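Local coordinates for protein short chain dehydrogenase (A0QTM2 homolog) (Mycobacterium thermoresistibile, PDB 3SC4) that probably catalyses NAD(P)-dependent oxidation or reduction of a so far unidentified substrate, as a member of the short-chain dehydrogenase family, at residues T52-A57 with P69-I74. Residues are numbered along the deposited sequence; the frame is centred on the assembly and turned at random.
Sequences TIYTAA and PIVGDI
The first turn of the helix, 53-57, runs antiparallel to the strand end 69-71, at 171° between their directions and 8.2 Å between axes, I53 and P69 being the residues whose CA atoms come nearest. P69 is the centre of the contact: its ring meets three helix residues, with CB nearest I53, CG nearest Y54, and CD and CG at A57. P69 CB lies 3.7 Å from I53 CB, and P69 CG 3.6 Å from Y54 CD1. P69 CD is 4.0 Å from A57 CB, so the pyrrolidine ring bridges residues one turn apart on the helix. The phenol ring of Y54 crosses the proline at about a right angle. With CG anti to its own carbonyl carbon (chi1 -59°), Y54 brings its ring alongside I53, whose CG1 sits over the centre of one face, and carries its OH on toward V71. I53 holds CG1 in the crowded position between N and the carbonyl carbon (chi1 52°), with CD1 anti to CA, reaching across to the strand. I53 CD1 makes an apolar contact with V71 CG2 at 3.7 Å and also lies 3.6 Å from the carbonyl oxygen I70 O, a van der Waals contact. The helix start is fixed separately by a capping box: T55 N donates to T52 OG1 in a nearly straight bond (3.3 Å), and T52 N donates to T55 OG1. On the sheet side of the helix, I53 and A56 also touch strand 35-40, to which I70 is hydrogen-bonded through its backbone. The contact thus joins helix 53-63 to strand 66-71, an edge strand of the chain's parallel sheet, in a beta-alpha-beta unit of the Rossmann fold characteristic of short-chain dehydrogenases.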
ATOM      1  N   THR B  52      18.945  22.618   5.392  1.00 30.97           N
ATOM      2  CA  THR B  52      18.059  22.863   4.251  1.00 30.90           C
ATOM      3  C   THR B  52      18.734  22.198   3.052  1.00 30.60           C
ATOM      4  O   THR B  52      19.888  21.766   3.160  1.00 30.73           O
ATOM      5  CB  THR B  52      17.935  24.360   3.952  1.00 32.24           C
ATOM      6  OG1 THR B  52      19.174  24.855   3.416  1.00 33.39           O
ATOM      7  CG2 THR B  52      17.562  25.129   5.214  1.00 32.78           C
ATOM      8  N   ILE B  53      18.054  22.126   1.914  1.00 30.46           N
ATOM      9  CA  ILE B  53      18.710  21.641   0.687  1.00 30.73           C
ATOM     10  C   ILE B  53      20.001  22.413   0.364  1.00 31.92           C
ATOM     11  O   ILE B  53      20.963  21.816  -0.098  1.00 32.63           O
ATOM     12  CB  ILE B  53      17.785  21.640  -0.546  1.00 30.91           C
ATOM     13  CG1 ILE B  53      17.107  23.008  -0.746  1.00 32.90           C
ATOM     14  CG2 ILE B  53      16.744  20.565  -0.434  1.00 28.68           C
ATOM     15  CD1 ILE B  53      16.172  23.060  -1.969  1.00 33.08           C
ATOM     16  N   TYR B  54      20.052  23.706   0.656  1.00 32.77           N
ATOM     17  CA  TYR B  54      21.258  24.500   0.379  1.00 34.44           C
ATOM     18  C   TYR B  54      22.441  24.112   1.264  1.00 34.02           C
ATOM     19  O   TYR B  54      23.548  23.915   0.758  1.00 33.95           O
ATOM     20  CB  TYR B  54      20.956  26.020   0.429  1.00 35.87           C
ATOM     21  CG  TYR B  54      19.886  26.366  -0.592  1.00 38.32           C
ATOM     22  CD1 TYR B  54      20.089  26.106  -1.947  1.00 39.10           C
ATOM     23  CD2 TYR B  54      18.643  26.875  -0.201  1.00 40.24           C
ATOM     24  CE1 TYR B  54      19.109  26.378  -2.882  1.00 41.49           C
ATOM     25  CE2 TYR B  54      17.642  27.143  -1.139  1.00 40.63           C
ATOM     26  CZ  TYR B  54      17.882  26.895  -2.479  1.00 42.15           C
ATOM     27  OH  TYR B  54      16.898  27.154  -3.427  1.00 43.77           O
ATOM     28  N   THR B  55      22.217  23.971   2.570  1.00 33.37           N
ATOM     29  CA  THR B  55      23.296  23.515   3.451  1.00 33.39           C
ATOM     30  C   THR B  55      23.649  22.068   3.150  1.00 32.35           C
ATOM     31  O   THR B  55      24.815  21.684   3.264  1.00 33.82           O
ATOM     32  CB  THR B  55      22.987  23.662   4.965  1.00 33.46           C
ATOM     33  OG1 THR B  55      22.035  22.661   5.384  1.00 32.90           O
ATOM     34  CG2 THR B  55      22.480  25.097   5.288  1.00 34.43           C
ATOM     35  N   ALA B  56      22.665  21.262   2.759  1.00 30.95           N
ATOM     36  CA  ALA B  56      22.952  19.905   2.260  1.00 29.78           C
ATOM     37  C   ALA B  56      23.872  19.988   1.056  1.00 29.79           C
ATOM     38  O   ALA B  56      24.842  19.242   0.952  1.00 28.50           O
ATOM     39  CB  ALA B  56      21.652  19.162   1.889  1.00 28.91           C
ATOM     40  N   ALA B  57      23.574  20.924   0.158  1.00 30.65           N
ATOM     41  CA  ALA B  57      24.381  21.077  -1.052  1.00 31.80           C
ATOM     42  C   ALA B  57      25.822  21.399  -0.690  1.00 32.79           C
ATOM     43  O   ALA B  57      26.730  20.751  -1.208  1.00 33.23           O
ATOM     44  CB  ALA B  57      23.795  22.103  -1.996  1.00 32.09           C
ATOM     45  N   PRO B  69      20.565  21.393  -5.486  1.00 31.15           N
ATOM     46  CA  PRO B  69      19.387  21.463  -4.642  1.00 30.01           C
ATOM     47  C   PRO B  69      18.231  21.984  -5.451  1.00 29.98           C
ATOM     48  O   PRO B  69      18.394  22.942  -6.172  1.00 31.31           O
ATOM     49  CB  PRO B  69      19.784  22.484  -3.579  1.00 30.91           C
ATOM     50  CG  PRO B  69      20.761  23.409  -4.297  1.00 31.90           C
ATOM     51  CD  PRO B  69      21.495  22.515  -5.256  1.00 32.10           C
ATOM     52  N   ILE B  70      17.078  21.342  -5.336  1.00 28.92           N
ATOM     53  CA  ILE B  70      15.881  21.707  -6.096  1.00 28.57           C
ATOM     54  C   ILE B  70      14.721  21.836  -5.103  1.00 28.11           C
ATOM     55  O   ILE B  70      14.482  20.939  -4.286  1.00 25.80           O
ATOM     56  CB  ILE B  70      15.543  20.608  -7.124  1.00 27.84           C
ATOM     57  CG1 ILE B  70      16.757  20.369  -8.024  1.00 28.46           C
ATOM     58  CG2 ILE B  70      14.303  20.971  -7.935  1.00 27.19           C
ATOM     59  CD1 ILE B  70      16.677  19.162  -8.897  1.00 28.11           C
ATOM     60  N   VAL B  71      14.021  22.961  -5.164  1.00 29.37           N
ATOM     61  CA  VAL B  71      12.770  23.109  -4.447  1.00 29.66           C
ATOM     62  C   VAL B  71      11.638  22.433  -5.218  1.00 29.97           C
ATOM     63  O   VAL B  71      11.384  22.767  -6.378  1.00 30.65           O
ATOM     64  CB  VAL B  71      12.414  24.569  -4.243  1.00 31.06           C
ATOM     65  CG1 VAL B  71      10.924  24.709  -3.838  1.00 30.55           C
ATOM     66  CG2 VAL B  71      13.354  25.172  -3.205  1.00 30.61           C
ATOM     67  N   GLY B  72      10.971  21.473  -4.571  1.00 29.18           N
ATOM     68  CA  GLY B  72       9.799  20.839  -5.163  1.00 28.99           C
ATOM     69  C   GLY B  72       9.033  19.938  -4.221  1.00 27.77           C
ATOM     70  O   GLY B  72       9.599  19.140  -3.532  1.00 26.31           O
ATOM     71  N   ASP B  73       7.722  20.070  -4.233  1.00 29.19           N
ATOM     72  CA  ASP B  73       6.825  19.235  -3.439  1.00 28.95           C
ATOM     73  C   ASP B  73       6.637  17.872  -4.128  1.00 28.28           C
ATOM     74  O   ASP B  73       6.015  17.773  -5.196  1.00 28.49           O
ATOM     75  CB  ASP B  73       5.476  19.963  -3.255  1.00 29.39           C
ATOM     76  CG  ASP B  73       4.576  19.291  -2.223  1.00 29.29           C
ATOM     77  OD1 ASP B  73       4.881  18.146  -1.830  1.00 28.47           O
ATOM     78  OD2 ASP B  73       3.562  19.901  -1.816  1.00 30.19           O
ATOM     79  N   ILE B  74       7.162  16.830  -3.506  1.00 27.68           N
ATOM     80  CA  ILE B  74       7.025  15.453  -4.018  1.00 28.10           C
ATOM     81  C   ILE B  74       5.560  15.015  -4.204  1.00 28.34           C
ATOM     82  O   ILE B  74       5.295  14.025  -4.867  1.00 27.39           O
ATOM     83  CB  ILE B  74       7.675  14.468  -3.038  1.00 27.57           C
ATOM     84  CG1 ILE B  74       7.717  13.045  -3.575  1.00 26.89           C
ATOM     85  CG2 ILE B  74       6.904  14.472  -1.690  1.00 27.62           C
ATOM     86  CD1 ILE B  74       8.550  12.103  -2.662  1.00 25.34           C
TER